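Local coordinates for protein ribokinase (Staphylococcus aureus, PDB 3RY7) that phosphorylates D-ribose at its O-5 hydroxyl using ATP and magnesium, yielding ribose 5-phosphate for nucleotide and amino-acid synthesis or the pentose phosphate pathway, at residues 10-14 / 68-72; 92-98 / 109-115; 241-245 / 283-287. All coordinates share one frame; numbering follows the deposited sequence.

Contact 1: residues 10-14 / 68-72; sequences STNVD and VADFI
Val13 faces Val68, Ala69, Phe71 and Ile72 where the four-stranded lid sheet of the ribokinase fold meets the start of helix 70-78. Its two methyl branches divide the work. With CG1 anti to the backbone N (chi1 176°), CG2 is directed into the turn ahead of the helix, lying 3.5 Å from Val68 O and also touching Val68 CG2 and CB of Ala69, the N-cap residue. CG1 meets the Phe71 ring at its edge, near the ring plane, at a loose 4.4 Å from CE1. The Phe71 ring is backed by its neighbour: Ile72 CG1 sits 3.6 Å above one face, offset toward the rim. Thr11 and Ile72 approach tip to tip, CG2 of the threonine 3.7 Å from CD1 of the isoleucine, while Thr11 OG1 is hydrogen-bonded to Thr61 OG1. No hydrogen bond joins the two segments; methyl groups meet one another and two backbone oxygens. Asn12, Val13 and Asp14 are assigned to the substrate site; Asn12 CB points away from 68-72, and a glycerol, probably from the crystallisation liquor, is hydrogen-bonded to Asp14 OD1. The closest approach brings Ile72 CD1 to 3.4 Å from the backbone oxygen Asn12 O.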
loop_
_atom_site.group_PDB
_atom_site.type_symbol
_atom_site.label_atom_id
_atom_site.label_comp_id
_atom_site.label_asym_id
_atom_site.label_seq_id
_atom_site.Cartn_x
_atom_site.Cartn_y
_atom_site.Cartn_z
ATOM N N SER A 10 -19.357 4.148 -14.657
ATOM C CA SER A 10 -18.263 3.785 -15.538
ATOM C C SER A 10 -17.339 2.712 -14.966
ATOM O O SER A 10 -17.117 2.628 -13.754
ATOM C CB SER A 10 -17.435 5.029 -15.827
ATOM O OG SER A 10 -16.902 5.556 -14.616
ATOM N N THR A 11 -16.794 1.903 -15.859
ATOM C CA THR A 11 -15.658 1.047 -15.533
ATOM C C THR A 11 -14.527 1.417 -16.472
ATOM O O THR A 11 -14.725 1.478 -17.694
ATOM C CB THR A 11 -15.997 -0.441 -15.697
ATOM O OG1 THR A 11 -17.004 -0.805 -14.748
ATOM C CG2 THR A 11 -14.745 -1.306 -15.450
ATOM N N ASN A 12 -13.356 1.704 -15.904
ATOM C CA ASN A 12 -12.202 2.119 -16.687
ATOM C C ASN A 12 -11.023 1.197 -16.420
ATOM O O ASN A 12 -10.875 0.691 -15.312
ATOM C CB ASN A 12 -11.766 3.540 -16.308
ATOM C CG ASN A 12 -12.640 4.625 -16.916
ATOM O OD1 ASN A 12 -13.369 4.392 -17.889
ATOM N ND2 ASN A 12 -12.543 5.838 -16.360
ATOM N N VAL A 13 -10.174 0.986 -17.421
ATOM C CA VAL A 13 -8.864 0.421 -17.141
ATOM C C VAL A 13 -7.867 1.576 -17.097
ATOM O O VAL A 13 -7.633 2.238 -18.100
ATOM C CB VAL A 13 -8.462 -0.656 -18.160
ATOM C CG1 VAL A 13 -7.047 -1.144 -17.882
ATOM C CG2 VAL A 13 -9.469 -1.813 -18.129
ATOM N N ASP A 14 -7.322 1.841 -15.911
ATOM C CA ASP A 14 -6.337 2.904 -15.739
ATOM C C ASP A 14 -4.932 2.428 -16.123
ATOM O O ASP A 14 -4.413 1.485 -15.547
ATOM C CB ASP A 14 -6.319 3.376 -14.282
ATOM C CG ASP A 14 -7.620 4.053 -13.850
ATOM O OD1 ASP A 14 -8.493 4.338 -14.708
ATOM O OD2 ASP A 14 -7.756 4.307 -12.636
ATOM N N VAL A 68 -10.428 -6.377 -21.654
ATOM C CA VAL A 68 -9.380 -5.686 -20.906
ATOM C C VAL A 68 -9.754 -5.424 -19.448
ATOM O O VAL A 68 -8.882 -5.191 -18.621
ATOM C CB VAL A 68 -8.915 -4.375 -21.577
ATOM C CG1 VAL A 68 -8.159 -4.668 -22.870
ATOM C CG2 VAL A 68 -10.074 -3.449 -21.848
ATOM N N ALA A 69 -11.042 -5.466 -19.124
ATOM C CA ALA A 69 -11.473 -5.264 -17.736
ATOM C C ALA A 69 -11.894 -6.562 -17.058
ATOM O O ALA A 69 -12.523 -6.535 -16.004
ATOM C CB ALA A 69 -12.601 -4.253 -17.672
ATOM N N ASP A 70 -11.554 -7.699 -17.660
ATOM C CA ASP A 70 -11.929 -8.982 -17.082
ATOM C C ASP A 70 -11.374 -9.132 -15.663
ATOM O O ASP A 70 -11.973 -9.812 -14.826
ATOM C CB ASP A 70 -11.460 -10.152 -17.958
ATOM C CG ASP A 70 -12.334 -10.360 -19.193
ATOM O OD1 ASP A 70 -13.340 -9.636 -19.379
ATOM O OD2 ASP A 70 -12.014 -11.269 -19.986
ATOM N N PHE A 71 -10.231 -8.512 -15.382
ATOM C CA PHE A 71 -9.675 -8.649 -14.043
ATOM C C PHE A 71 -10.506 -7.851 -13.053
ATOM O O PHE A 71 -10.650 -8.242 -11.892
ATOM C CB PHE A 71 -8.197 -8.264 -13.981
ATOM C CG PHE A 71 -7.933 -6.796 -14.127
ATOM C CD1 PHE A 71 -7.784 -6.224 -15.382
ATOM C CD2 PHE A 71 -7.798 -5.993 -13.007
ATOM C CE1 PHE A 71 -7.522 -4.873 -15.522
ATOM C CE2 PHE A 71 -7.537 -4.642 -13.135
ATOM C CZ PHE A 71 -7.402 -4.077 -14.395
ATOM N N ILE A 72 -11.067 -6.745 -13.523
ATOM C CA ILE A 72 -11.976 -5.953 -12.708
ATOM C C ILE A 72 -13.240 -6.737 -12.395
ATOM O O ILE A 72 -13.697 -6.748 -11.271
ATOM C CB ILE A 72 -12.346 -4.625 -13.399
ATOM C CG1 ILE A 72 -11.078 -3.892 -13.851
ATOM C CG2 ILE A 72 -13.196 -3.765 -12.467
ATOM C CD1 ILE A 72 -11.345 -2.590 -14.645
#

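Contact 2: residues 92-98 / 109-115; sequences AKTGQAF and IYVYGGA
Gln96 and Tyr112 exchange two backbone hydrogen bonds as a hydrogen-bonded antiparallel pair: Tyr112 N to Gln96 O at 2.7 Å, nearly linear at 169°, and Gln96 N to Tyr112 O at 3.1 Å. Phe98 and Tyr110 repeat the pattern, with Phe98 N to Tyr110 O at 2.8 Å and Tyr110 N to Phe98 O at 3.0 Å; Ala97 and Val111 between them form a non-hydrogen-bonded pair. Beyond the strands, Ala115 N donates to Lys93 O at 2.8 Å.

Phe98 and Tyr112 lie side by side on one face, CE1 of Phe98 against CB of Tyr112, while Ala97 CB on the other brushes Ile109 and Val111. Tyr112 CG is anti to its N (chi1 164°), and the ring reaches along to Lys93 and Thr94, with Thr94 O near its plane at the edge and Gly114 N over the centre of one face.

Lys93 crosses Tyr112 at about a right angle, and one water bridges Lys93 NZ and Tyr112 OH. Within its own segment, Gln96 NE2 donates a hydrogen bond to Thr94 O.

Antiparallel axes (167°) and the short connection between strands 95-101 and 107-112 make a beta hairpin, strand 107-112 outermost in the ribokinase lid sheet.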
loop_
_atom_site.group_PDB
_atom_site.type_symbol
_atom_site.label_atom_id
_atom_site.label_comp_id
_atom_site.label_asym_id
_atom_site.label_seq_id
_atom_site.Cartn_x
_atom_site.Cartn_y
_atom_site.Cartn_z
ATOM N N ALA A 92 -17.517 -0.206 -28.989
ATOM C CA ALA A 92 -16.397 0.593 -28.506
ATOM C C ALA A 92 -15.532 -0.282 -27.618
ATOM O O ALA A 92 -15.999 -1.277 -27.070
ATOM C CB ALA A 92 -16.894 1.831 -27.726
ATOM N N LYS A 93 -14.265 0.091 -27.489
ATOM C CA LYS A 93 -13.392 -0.582 -26.564
ATOM C C LYS A 93 -13.769 -0.166 -25.142
ATOM O O LYS A 93 -14.456 0.832 -24.936
ATOM C CB LYS A 93 -11.950 -0.239 -26.900
ATOM C CG LYS A 93 -11.547 -0.694 -28.299
ATOM C CD LYS A 93 -10.176 -0.158 -28.658
ATOM C CE LYS A 93 -10.134 1.364 -28.501
ATOM N NZ LYS A 93 -10.540 2.094 -29.749
ATOM N N THR A 94 -13.358 -0.956 -24.165
ATOM C CA THR A 94 -13.602 -0.600 -22.780
ATOM C C THR A 94 -13.031 0.777 -22.465
ATOM O O THR A 94 -11.990 1.168 -22.999
ATOM C CB THR A 94 -13.013 -1.640 -21.843
ATOM O OG1 THR A 94 -13.603 -2.902 -22.166
ATOM C CG2 THR A 94 -13.304 -1.280 -20.378
ATOM N N GLY A 95 -13.741 1.530 -21.632
ATOM C CA GLY A 95 -13.277 2.846 -21.217
ATOM C C GLY A 95 -11.902 2.737 -20.570
ATOM O O GLY A 95 -11.605 1.738 -19.917
ATOM N N GLN A 96 -11.077 3.763 -20.752
ATOM C CA GLN A 96 -9.703 3.747 -20.253
ATOM C C GLN A 96 -9.220 5.124 -19.803
ATOM O O GLN A 96 -9.647 6.162 -20.333
ATOM C CB GLN A 96 -8.756 3.221 -21.334
ATOM C CG GLN A 96 -9.016 1.790 -21.680
ATOM C CD GLN A 96 -8.383 1.398 -22.992
ATOM O OE1 GLN A 96 -7.177 1.542 -23.169
ATOM N NE2 GLN A 96 -9.192 0.883 -23.916
ATOM N N ALA A 97 -8.316 5.128 -18.831
ATOM C CA ALA A 97 -7.643 6.356 -18.447
ATOM C C ALA A 97 -6.131 6.180 -18.583
ATOM O O ALA A 97 -5.565 5.139 -18.215
ATOM C CB ALA A 97 -8.019 6.756 -17.021
ATOM N N PHE A 98 -5.489 7.209 -19.109
ATOM C CA PHE A 98 -4.050 7.198 -19.300
ATOM C C PHE A 98 -3.442 8.252 -18.385
ATOM O O PHE A 98 -3.613 9.462 -18.586
ATOM C CB PHE A 98 -3.744 7.434 -20.770
ATOM C CG PHE A 98 -4.570 6.559 -21.691
ATOM C CD1 PHE A 98 -5.726 7.040 -22.283
ATOM C CD2 PHE A 98 -4.204 5.227 -21.924
ATOM C CE1 PHE A 98 -6.496 6.229 -23.125
ATOM C CE2 PHE A 98 -4.972 4.402 -22.759
ATOM C CZ PHE A 98 -6.119 4.910 -23.359
ATOM N N ILE A 109 -3.985 13.193 -16.226
ATOM C CA ILE A 109 -4.900 12.153 -16.707
ATOM C C ILE A 109 -5.656 12.492 -17.992
ATOM O O ILE A 109 -6.176 13.595 -18.142
ATOM C CB ILE A 109 -5.927 11.777 -15.629
ATOM C CG1 ILE A 109 -5.219 11.291 -14.370
ATOM C CG2 ILE A 109 -6.865 10.706 -16.155
ATOM C CD1 ILE A 109 -5.208 12.282 -13.246
ATOM N N TYR A 110 -5.698 11.542 -18.924
ATOM C CA TYR A 110 -6.635 11.598 -20.045
ATOM C C TYR A 110 -7.655 10.467 -19.924
ATOM O O TYR A 110 -7.298 9.336 -19.575
ATOM C CB TYR A 110 -5.926 11.463 -21.380
ATOM C CG TYR A 110 -4.885 12.499 -21.644
ATOM C CD1 TYR A 110 -3.568 12.295 -21.266
ATOM C CD2 TYR A 110 -5.204 13.671 -22.310
ATOM C CE1 TYR A 110 -2.594 13.241 -21.541
ATOM C CE2 TYR A 110 -4.249 14.624 -22.582
ATOM C CZ TYR A 110 -2.941 14.408 -22.195
ATOM O OH TYR A 110 -1.977 15.355 -22.466
ATOM N N VAL A 111 -8.919 10.769 -20.217
ATOM C CA VAL A 111 -9.988 9.783 -20.083
ATOM C C VAL A 111 -10.641 9.488 -21.436
ATOM O O VAL A 111 -11.053 10.388 -22.161
ATOM C CB VAL A 111 -11.056 10.214 -19.057
ATOM C CG1 VAL A 111 -12.227 9.234 -19.070
ATOM C CG2 VAL A 111 -10.448 10.312 -17.659
ATOM N N TYR A 112 -10.689 8.209 -21.774
ATOM C CA TYR A 112 -11.357 7.750 -22.977
ATOM C C TYR A 112 -12.669 7.144 -22.537
ATOM O O TYR A 112 -12.686 6.193 -21.742
ATOM C CB TYR A 112 -10.495 6.715 -23.694
ATOM C CG TYR A 112 -11.213 5.885 -24.738
ATOM C CD1 TYR A 112 -11.722 6.464 -25.902
ATOM C CD2 TYR A 112 -11.364 4.517 -24.562
ATOM C CE1 TYR A 112 -12.372 5.680 -26.855
ATOM C CE2 TYR A 112 -11.990 3.738 -25.495
ATOM C CZ TYR A 112 -12.493 4.309 -26.634
ATOM O OH TYR A 112 -13.120 3.490 -27.543
ATOM N N GLY A 113 -13.771 7.728 -23.020
ATOM C CA GLY A 113 -15.099 7.280 -22.638
ATOM C C GLY A 113 -15.365 5.838 -23.020
ATOM O O GLY A 113 -15.842 5.051 -22.197
ATOM N N GLY A 114 -15.054 5.492 -24.266
ATOM C CA GLY A 114 -15.243 4.134 -24.754
ATOM C C GLY A 114 -16.642 3.608 -24.503
ATOM O O GLY A 114 -17.612 4.356 -24.625
ATOM N N ALA A 115 -16.738 2.331 -24.145
ATOM C CA ALA A 115 -18.029 1.664 -23.910
ATOM C C ALA A 115 -18.923 2.395 -22.903
ATOM O O ALA A 115 -20.144 2.366 -23.041
ATOM C CB ALA A 115 -17.812 0.216 -23.462
HETATM O O HOH W 1 -13.613 1.857 -30.265
#

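Contact 3: residues 241-245 / 283-287; sequences AYKVN and SLTVQ
Lys243 O meets two residues of one turn: Ser283 CA at 3.5 Å as a CA-H...O contact (142° at the hydrogen), and the Val286 CG2 methyl beside it by packing alone. The turn is a type I beta turn from Ser283 to Val286, closed by Val286 N to Ser283 O at 3.0 Å, and it follows helix 271-283 in the large alpha/beta domain of the ribokinase fold. The opposing loop, 241-245, leads from the edge strand 236-239 toward helix 252-263. No conventional hydrogen bond joins the two segments. The fit is van der Waals contact plus the one CA-H...O contact.

Val286 is the wedge between two side chains. Its CG1 is anti to the carbonyl carbon (chi1 -66°), which puts CG1 against Asn245 and CG2 against Lys243. The lysine, extended beyond CG, runs obliquely past CG2, with its CB at 3.8 Å from that methyl. Its aliphatic stem lies along Val286, while the ammonium group makes a salt bridge with Glu33 OE2 of the second subunit.

Ser283 packs CB to CB on Tyr242, 3.6 Å apart. Their hydroxyls go to other partners: Ser283 OG is hydrogen-bonded to Lys280 O, and Tyr242 OH to Asp276 OD2, so both are satisfied on helix 271-283.

Thr285, in the middle of the turn, takes no part in the packing; it is assigned to the potassium site and is hydrogen-bonded to Thr250, another residue of that site. The contact thus joins the loop after the edge strand to the turn holding a probable cation ligand. Asn245 and Val286 come from opposite directions, and the amide nitrogen ND2 of Asn245 ends 3.3 Å from CG1 of Val286.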
loop_
_atom_site.group_PDB
_atom_site.type_symbol
_atom_site.label_atom_id
_atom_site.label_comp_id
_atom_site.label_asym_id
_atom_site.label_seq_id
_atom_site.Cartn_x
_atom_site.Cartn_y
_atom_site.Cartn_z
ATOM N N ALA A 241 -13.298 16.911 8.087
ATOM C CA ALA A 241 -12.745 15.692 7.506
ATOM C C ALA A 241 -11.689 15.047 8.408
ATOM O O ALA A 241 -11.309 15.599 9.442
ATOM C CB ALA A 241 -12.147 15.999 6.127
ATOM N N TYR A 242 -11.222 13.871 8.007
ATOM C CA TYR A 242 -10.103 13.225 8.676
ATOM C C TYR A 242 -8.824 13.465 7.870
ATOM O O TYR A 242 -8.483 14.609 7.532
ATOM C CB TYR A 242 -10.364 11.729 8.812
ATOM C CG TYR A 242 -11.574 11.380 9.652
ATOM C CD1 TYR A 242 -11.475 10.458 10.681
ATOM C CD2 TYR A 242 -12.811 11.976 9.423
ATOM C CE1 TYR A 242 -12.569 10.128 11.458
ATOM C CE2 TYR A 242 -13.920 11.652 10.202
ATOM C CZ TYR A 242 -13.788 10.725 11.217
ATOM O OH TYR A 242 -14.856 10.383 12.011
ATOM N N LYS A 243 -8.151 12.390 7.516
ATOM C CA LYS A 243 -6.991 12.535 6.668
ATOM C C LYS A 243 -7.423 12.613 5.235
ATOM O O LYS A 243 -8.112 11.761 4.723
ATOM C CB LYS A 243 -5.972 11.432 6.853
ATOM C CG LYS A 243 -4.572 11.893 6.430
ATOM C CD LYS A 243 -3.477 10.853 6.590
ATOM C CE LYS A 243 -2.316 11.142 5.625
ATOM N NZ LYS A 243 -1.138 10.254 5.808
ATOM N N VAL A 244 -7.003 13.675 4.598
ATOM C CA VAL A 244 -7.364 13.904 3.205
ATOM C C VAL A 244 -6.249 14.587 2.418
ATOM O O VAL A 244 -5.749 15.639 2.824
ATOM C CB VAL A 244 -8.660 14.748 3.100
ATOM C CG1 VAL A 244 -8.726 15.471 1.764
ATOM C CG2 VAL A 244 -9.881 13.870 3.311
ATOM N N ASN A 245 -5.855 13.988 1.296
ATOM C CA ASN A 245 -4.885 14.629 0.414
ATOM C C ASN A 245 -5.537 15.784 -0.341
ATOM O O ASN A 245 -6.748 15.778 -0.577
ATOM C CB ASN A 245 -4.277 13.626 -0.572
ATOM C CG ASN A 245 -3.349 12.629 0.100
ATOM O OD1 ASN A 245 -2.742 12.921 1.135
ATOM N ND2 ASN A 245 -3.228 11.445 -0.495
ATOM N N SER A 283 -10.698 8.258 4.573
ATOM C CA SER A 283 -9.379 8.557 5.150
ATOM C C SER A 283 -8.454 7.333 5.099
ATOM O O SER A 283 -7.266 7.465 4.826
ATOM C CB SER A 283 -9.507 9.070 6.584
ATOM O OG SER A 283 -9.879 8.013 7.455
ATOM N N LEU A 284 -9.032 6.156 5.336
ATOM C CA LEU A 284 -8.358 4.865 5.219
ATOM C C LEU A 284 -7.654 4.665 3.878
ATOM O O LEU A 284 -6.836 3.752 3.699
ATOM C CB LEU A 284 -9.385 3.757 5.398
ATOM C CG LEU A 284 -9.811 3.577 6.851
ATOM C CD1 LEU A 284 -10.717 2.367 7.002
ATOM C CD2 LEU A 284 -8.565 3.443 7.734
ATOM N N THR A 285 -7.994 5.483 2.888
ATOM C CA THR A 285 -7.421 5.316 1.577
ATOM C C THR A 285 -6.122 6.032 1.429
ATOM O O THR A 285 -5.359 5.704 0.590
ATOM C CB THR A 285 -8.340 5.709 0.334
ATOM O OG1 THR A 285 -8.438 7.118 0.185
ATOM C CG2 THR A 285 -9.678 5.061 0.353
ATOM N N VAL A 286 -5.891 7.037 2.235
ATOM C CA VAL A 286 -4.626 7.746 2.159
ATOM C C VAL A 286 -3.708 7.314 3.308
ATOM O O VAL A 286 -2.678 7.945 3.571
ATOM C CB VAL A 286 -4.840 9.271 2.220
ATOM C CG1 VAL A 286 -5.596 9.749 0.988
ATOM C CG2 VAL A 286 -5.592 9.650 3.483
ATOM N N GLN A 287 -4.092 6.230 3.977
ATOM C CA GLN A 287 -3.394 5.744 5.161
ATOM C C GLN A 287 -2.206 4.820 4.849
ATOM O O GLN A 287 -2.349 3.842 4.116
ATOM C CB GLN A 287 -4.395 5.047 6.082
ATOM C CG GLN A 287 -3.841 3.852 6.838
ATOM C CD GLN A 287 -4.563 3.619 8.160
ATOM O OE1 GLN A 287 -5.130 2.545 8.396
ATOM N NE2 GLN A 287 -4.544 4.631 9.034
#

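How the contacts relate
Contact 1 is buried, contact 2 partly so, and contact 3 lies at the surface. Contacts 1 and 3 both reach the second subunit, contact 1 through Ile72 and contact 3 more widely. The first two share the lid sheet: strands 12-18 and 95-101 are neighbours, with probable hydrogen bonds from Val13 N to Gly95 O and from Ala97 N to Val13 O. Contact 3 lies apart, its centre about 25 and 27 Å from those of contacts 1 and 2, with no touch. Strand against the start of a helix and the turn before it gives packing without cross bonds, strand against strand regular backbone pairing, and loop against turn packing with a CA-H...O contact, while its lysine also salt-bridges the second subunit.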